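Long-range contact in tRNA (uracil(54)-C(5))-methyltransferase (Pyrococcus abyssi, PDB 2JJQ), which methylates the C5 carbon of uridine 54 in tRNA, using S-adenosyl-L-methionine as the methyl donor: residues 206-211 against 227-232. Numbering follows the deposited sequence.
Sequences VMVNFV and DSIYWS
Strands 206-211 and 228-232 run parallel, their axes 17° apart and 4.5 Å at closest approach, and pair from Met207–Ser228 to Val211–Ser232 through backbone hydrogen bonds such as Tyr230 N to Val208 O (2.8 Å) and Ser232 N to Phe210 O (2.9 Å). At the start of the ladder, where Val206 O accepts from Ser228 N, the Asp227 carboxylate adds a further bond: OD2 accepts from Val206 N at 2.9 Å, the donor standing 47° out of the carboxylate plane. On the face carrying Met207, Asn209, Tyr230 and Ser232, the Met207 side chain extends and then bends at its last torsion (chi3 -69°), which brings CE within 3.9 Å of Tyr230 CE2. Its sulfur lies obliquely to the ring, a Met-aromatic contact. Tyr230 OH is hydrogen-bonded to the carbonyl oxygen of Glu252. The two strands are the third and fourth of a five-stranded mixed sheet, flanked by 192-199 and 244-250, both antiparallel to them; this sheet is separate from the eight-stranded mixed sheet of the class I-like methyltransferase fold. Further along the same face, Ser232 OG donates to Asn209 OD1 (2.8 Å), and a water bridges Asn209 ND2 and that hydroxyl, so both ends of the amide are held. On the other face Val208 CG1 lies beside Ile229 CG1 at 3.9 Å, while Ile229 CG2 meets the edge of the Phe210 ring at CE2 (3.7 Å); Phe224 also packs against this ring.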
loop_
_atom_site.group_PDB
_atom_site.type_symbol
_atom_site.label_atom_id
_atom_site.label_comp_id
_atom_site.label_asym_id
_atom_site.label_seq_id
_atom_site.Cartn_x
_atom_site.Cartn_y
_atom_site.Cartn_z
ATOM N N VAL A 206 0.271 0.826 18.775
ATOM C CA VAL A 206 -0.957 0.724 18.018
ATOM C C VAL A 206 -1.691 2.049 18.096
ATOM O O VAL A 206 -1.808 2.648 19.177
ATOM C CB VAL A 206 -1.878 -0.327 18.624
ATOM C CG1 VAL A 206 -3.134 -0.519 17.761
ATOM C CG2 VAL A 206 -1.115 -1.636 18.734
ATOM N N MET A 207 -2.184 2.499 16.959
ATOM C CA MET A 207 -3.017 3.702 16.864
ATOM C C MET A 207 -4.403 3.348 16.313
ATOM O O MET A 207 -4.525 2.558 15.368
ATOM C CB MET A 207 -2.337 4.684 15.906
ATOM C CG MET A 207 -3.282 5.879 15.489
ATOM S SD MET A 207 -2.409 6.945 14.314
ATOM C CE MET A 207 -1.174 7.635 15.434
ATOM N N VAL A 208 -5.463 3.891 16.924
ATOM C CA VAL A 208 -6.803 3.687 16.385
ATOM C C VAL A 208 -7.346 5.063 16.070
ATOM O O VAL A 208 -7.105 6.005 16.820
ATOM C CB VAL A 208 -7.704 2.880 17.301
ATOM C CG1 VAL A 208 -7.961 3.620 18.592
ATOM C CG2 VAL A 208 -9.023 2.556 16.592
ATOM N N ASN A 209 -8.040 5.191 14.947
ATOM C CA ASN A 209 -8.576 6.459 14.512
ATOM C C ASN A 209 -10.054 6.247 14.164
ATOM O O ASN A 209 -10.381 5.431 13.304
ATOM C CB ASN A 209 -7.801 6.955 13.275
ATOM C CG ASN A 209 -8.359 8.253 12.695
ATOM O OD1 ASN A 209 -8.913 9.078 13.407
ATOM N ND2 ASN A 209 -8.157 8.462 11.399
ATOM N N PHE A 210 -10.932 6.946 14.867
ATOM C CA PHE A 210 -12.392 6.911 14.627
ATOM C C PHE A 210 -12.742 8.036 13.723
ATOM O O PHE A 210 -12.582 9.215 14.082
ATOM C CB PHE A 210 -13.159 6.997 15.982
ATOM C CG PHE A 210 -12.793 5.858 16.911
ATOM C CD1 PHE A 210 -13.139 4.541 16.575
ATOM C CD2 PHE A 210 -12.034 6.080 18.048
ATOM C CE1 PHE A 210 -12.762 3.450 17.400
ATOM C CE2 PHE A 210 -11.652 4.997 18.865
ATOM C CZ PHE A 210 -12.013 3.697 18.531
ATOM N N VAL A 211 -13.200 7.700 12.512
ATOM C CA VAL A 211 -13.591 8.721 11.575
ATOM C C VAL A 211 -15.108 8.827 11.632
ATOM O O VAL A 211 -15.795 7.826 11.501
ATOM C CB VAL A 211 -13.146 8.347 10.115
ATOM C CG1 VAL A 211 -13.548 9.404 9.140
ATOM C CG2 VAL A 211 -11.579 8.035 10.044
ATOM N N ASP A 227 -1.721 2.743 22.268
ATOM C CA ASP A 227 -0.841 3.887 22.503
ATOM C C ASP A 227 -1.400 5.224 22.039
ATOM O O ASP A 227 -1.080 6.269 22.615
ATOM C CB ASP A 227 0.454 3.645 21.743
ATOM C CG ASP A 227 1.041 2.280 22.069
ATOM O OD1 ASP A 227 2.025 2.278 22.840
ATOM O OD2 ASP A 227 0.483 1.257 21.600
ATOM N N SER A 228 -2.178 5.219 20.960
ATOM C CA SER A 228 -2.725 6.484 20.416
ATOM C C SER A 228 -4.198 6.221 20.028
ATOM O O SER A 228 -4.483 5.184 19.382
ATOM C CB SER A 228 -1.894 6.916 19.173
ATOM O OG SER A 228 -2.440 8.072 18.553
ATOM N N ILE A 229 -5.133 7.086 20.462
ATOM C CA ILE A 229 -6.514 7.055 20.006
ATOM C C ILE A 229 -6.808 8.418 19.374
ATOM O O ILE A 229 -6.545 9.445 19.972
ATOM C CB ILE A 229 -7.502 6.844 21.147
ATOM C CG1 ILE A 229 -7.197 5.539 21.884
ATOM C CG2 ILE A 229 -8.943 6.917 20.566
ATOM C CD1 ILE A 229 -7.763 5.527 23.329
ATOM N N TYR A 230 -7.316 8.426 18.152
ATOM C CA TYR A 230 -7.632 9.643 17.452
ATOM C C TYR A 230 -9.118 9.650 17.128
ATOM O O TYR A 230 -9.726 8.572 16.911
ATOM C CB TYR A 230 -6.891 9.685 16.129
ATOM C CG TYR A 230 -5.607 10.488 16.185
ATOM C CD1 TYR A 230 -5.594 11.849 15.804
ATOM C CD2 TYR A 230 -4.437 9.909 16.599
ATOM C CE1 TYR A 230 -4.453 12.592 15.830
ATOM C CE2 TYR A 230 -3.258 10.651 16.627
ATOM C CZ TYR A 230 -3.261 11.993 16.216
ATOM O OH TYR A 230 -2.074 12.733 16.246
ATOM N N TRP A 231 -9.684 10.853 17.131
ATOM C CA TRP A 231 -10.998 11.125 16.592
ATOM C C TRP A 231 -10.828 12.120 15.447
ATOM O O TRP A 231 -10.275 13.193 15.656
ATOM C CB TRP A 231 -11.888 11.725 17.688
ATOM C CG TRP A 231 -13.226 12.185 17.197
ATOM C CD1 TRP A 231 -13.940 11.732 16.096
ATOM C CD2 TRP A 231 -14.012 13.209 17.791
ATOM N NE1 TRP A 231 -15.146 12.426 15.998
ATOM C CE2 TRP A 231 -15.202 13.348 17.017
ATOM C CE3 TRP A 231 -13.858 13.987 18.953
ATOM C CZ2 TRP A 231 -16.223 14.246 17.372
ATOM C CZ3 TRP A 231 -14.857 14.910 19.276
ATOM C CH2 TRP A 231 -16.017 15.032 18.487
ATOM N N SER A 232 -11.290 11.758 14.244
ATOM C CA SER A 232 -11.204 12.597 13.064
ATOM C C SER A 232 -12.632 12.777 12.545
ATOM O O SER A 232 -13.428 11.868 12.611
ATOM C CB SER A 232 -10.374 11.948 11.962
ATOM O OG SER A 232 -9.045 11.679 12.406
HETATM O O HOH W 1 -8.260 11.180 9.835
#